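Long-range contact in O-methyltransferase, SAM-dependent (PDB 3R3H), which probably transfers methyl groups from S-adenosylmethionine to hydroxyl oxygens of an as yet unassigned acceptor: residues K163-I168 and M214-P219. Sequence-based numbering, arbitrary orientation.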
loop_
_atom_site.group_PDB
_atom_site.type_symbol
_atom_site.label_atom_id
_atom_site.label_comp_id
_atom_site.label_asym_id
_atom_site.label_seq_id
_atom_site.Cartn_x
_atom_site.Cartn_y
_atom_site.Cartn_z
ATOM N N LYS A 163 12.078 5.375 11.211
ATOM C CA LYS A 163 11.144 4.317 10.898
ATOM C C LYS A 163 9.905 4.914 10.208
ATOM O O LYS A 163 9.048 4.184 9.717
ATOM C CB LYS A 163 10.754 3.590 12.181
ATOM C CG LYS A 163 11.942 3.083 12.969
ATOM C CD LYS A 163 11.830 1.596 13.204
ATOM C CE LYS A 163 12.952 1.097 14.077
ATOM N NZ LYS A 163 12.758 -0.347 14.360
ATOM N N GLY A 164 9.832 6.243 10.159
ATOM C CA GLY A 164 8.709 6.917 9.535
ATOM C C GLY A 164 8.593 6.682 8.042
ATOM O O GLY A 164 9.501 6.142 7.425
ATOM N N LEU A 165 7.478 7.108 7.458
ATOM C CA LEU A 165 7.235 6.924 6.032
ATOM C C LEU A 165 6.762 8.207 5.356
ATOM O O LEU A 165 6.172 9.056 5.995
ATOM C CB LEU A 165 6.174 5.841 5.825
ATOM C CG LEU A 165 5.793 5.523 4.378
ATOM C CD1 LEU A 165 6.884 4.672 3.741
ATOM C CD2 LEU A 165 4.483 4.780 4.351
ATOM N N ILE A 166 7.031 8.332 4.056
ATOM C CA ILE A 166 6.619 9.489 3.258
ATOM C C ILE A 166 5.838 9.013 2.030
ATOM O O ILE A 166 6.250 8.081 1.343
ATOM C CB ILE A 166 7.829 10.320 2.751
ATOM C CG1 ILE A 166 8.666 10.813 3.934
ATOM C CG2 ILE A 166 7.337 11.501 1.927
ATOM C CD1 ILE A 166 10.013 11.380 3.538
ATOM N N ALA A 167 4.705 9.660 1.770
ATOM C CA ALA A 167 3.853 9.335 0.630
ATOM C C ALA A 167 3.782 10.590 -0.223
ATOM O O ALA A 167 3.628 11.694 0.313
ATOM C CB ALA A 167 2.461 8.938 1.103
ATOM N N ILE A 168 3.921 10.422 -1.537
ATOM C CA ILE A 168 3.872 11.548 -2.460
ATOM C C ILE A 168 2.851 11.228 -3.542
ATOM O O ILE A 168 2.920 10.173 -4.174
ATOM C CB ILE A 168 5.247 11.820 -3.107
ATOM C CG1 ILE A 168 6.304 12.127 -2.047
ATOM C CG2 ILE A 168 5.156 13.028 -3.993
ATOM C CD1 ILE A 168 7.031 10.917 -1.506
ATOM N N MET A 214 1.196 6.708 -6.432
ATOM C CA MET A 214 1.605 7.090 -5.081
ATOM C C MET A 214 2.939 6.433 -4.729
ATOM O O MET A 214 3.097 5.209 -4.785
ATOM C CB MET A 214 0.524 6.700 -4.060
ATOM C CG MET A 214 0.789 7.211 -2.638
ATOM S SD MET A 214 -0.582 6.975 -1.482
ATOM C CE MET A 214 -1.539 8.523 -1.774
ATOM N N PHE A 215 3.905 7.269 -4.382
ATOM C CA PHE A 215 5.241 6.806 -4.044
ATOM C C PHE A 215 5.382 6.667 -2.538
ATOM O O PHE A 215 5.025 7.577 -1.793
ATOM C CB PHE A 215 6.274 7.826 -4.530
ATOM C CG PHE A 215 7.231 7.311 -5.583
ATOM C CD1 PHE A 215 7.814 6.046 -5.478
ATOM C CD2 PHE A 215 7.615 8.133 -6.642
ATOM C CE1 PHE A 215 8.769 5.611 -6.407
ATOM C CE2 PHE A 215 8.567 7.712 -7.574
ATOM C CZ PHE A 215 9.147 6.448 -7.457
ATOM N N LEU A 216 5.895 5.530 -2.088
ATOM C CA LEU A 216 6.123 5.321 -0.660
ATOM C C LEU A 216 7.630 5.204 -0.456
ATOM O O LEU A 216 8.254 4.255 -0.944
ATOM C CB LEU A 216 5.448 4.037 -0.177
ATOM C CG LEU A 216 3.925 4.005 -0.227
ATOM C CD1 LEU A 216 3.435 2.677 0.309
ATOM C CD2 LEU A 216 3.361 5.150 0.598
ATOM N N VAL A 217 8.230 6.165 0.234
ATOM C CA VAL A 217 9.664 6.106 0.455
ATOM C C VAL A 217 9.957 6.074 1.941
ATOM O O VAL A 217 9.265 6.709 2.731
ATOM C CB VAL A 217 10.397 7.320 -0.174
ATOM C CG1 VAL A 217 9.804 7.657 -1.543
ATOM C CG2 VAL A 217 10.336 8.507 0.758
ATOM N N GLN A 218 10.984 5.326 2.321
ATOM C CA GLN A 218 11.360 5.220 3.722
ATOM C C GLN A 218 12.875 5.274 3.872
ATOM O O GLN A 218 13.602 4.555 3.189
ATOM C CB GLN A 218 10.838 3.912 4.296
ATOM C CG GLN A 218 11.178 3.698 5.747
ATOM C CD GLN A 218 10.748 2.338 6.230
ATOM O OE1 GLN A 218 11.284 1.310 5.793
ATOM N NE2 GLN A 218 9.772 2.313 7.135
ATOM N N PRO A 219 13.381 6.138 4.762
ATOM C CA PRO A 219 14.834 6.192 4.915
ATOM C C PRO A 219 15.439 4.844 5.349
ATOM O O PRO A 219 14.806 4.064 6.066
ATOM C CB PRO A 219 15.025 7.306 5.950
ATOM C CG PRO A 219 13.772 7.247 6.764
ATOM C CD PRO A 219 12.717 7.061 5.701
#
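Ile166 and Val217 exchange two backbone hydrogen bonds, Ile166 N to Val217 O at 3.1 Å and Val217 N to Ile166 O at 3.0 Å, which makes them a hydrogen-bonded antiparallel pair. Ile168 and Phe215 form a second such pair, and between the two lies the non-hydrogen-bonded pair Ala167–Leu216, where Ala167 CA approaches Phe215 O in a CA-H...O contact. On the face carrying Ile166, Ile168, Phe215 and Val217, the Val217 CG2 methyl lies 3.7 Å from Ile166 CB, the two side chains crossing at a slant. On the other face, Leu216 CD2 touches both Ala167 CB and Leu165 CD2, each at 3.9 Å. The segment axes run at 160°, and the strand order 3-2-1-4-5-7-6 identifies the Rossmann-like class I methyltransferase sheet: 214-219 is its antiparallel strand, inserted between 164-169 and 203-208. Gln218 extends with CG anti to its own N (chi1 180°), bringing NE2 to Lys163 O at 3.3 Å, a weak bond with an N-H...O angle of 134°. Farther out, helix 149-159 covers Ile166 through Ala156 and Leu157, whereas Phe51 and Met54 of the second subunit pack on Leu216 and Gln218, respectively.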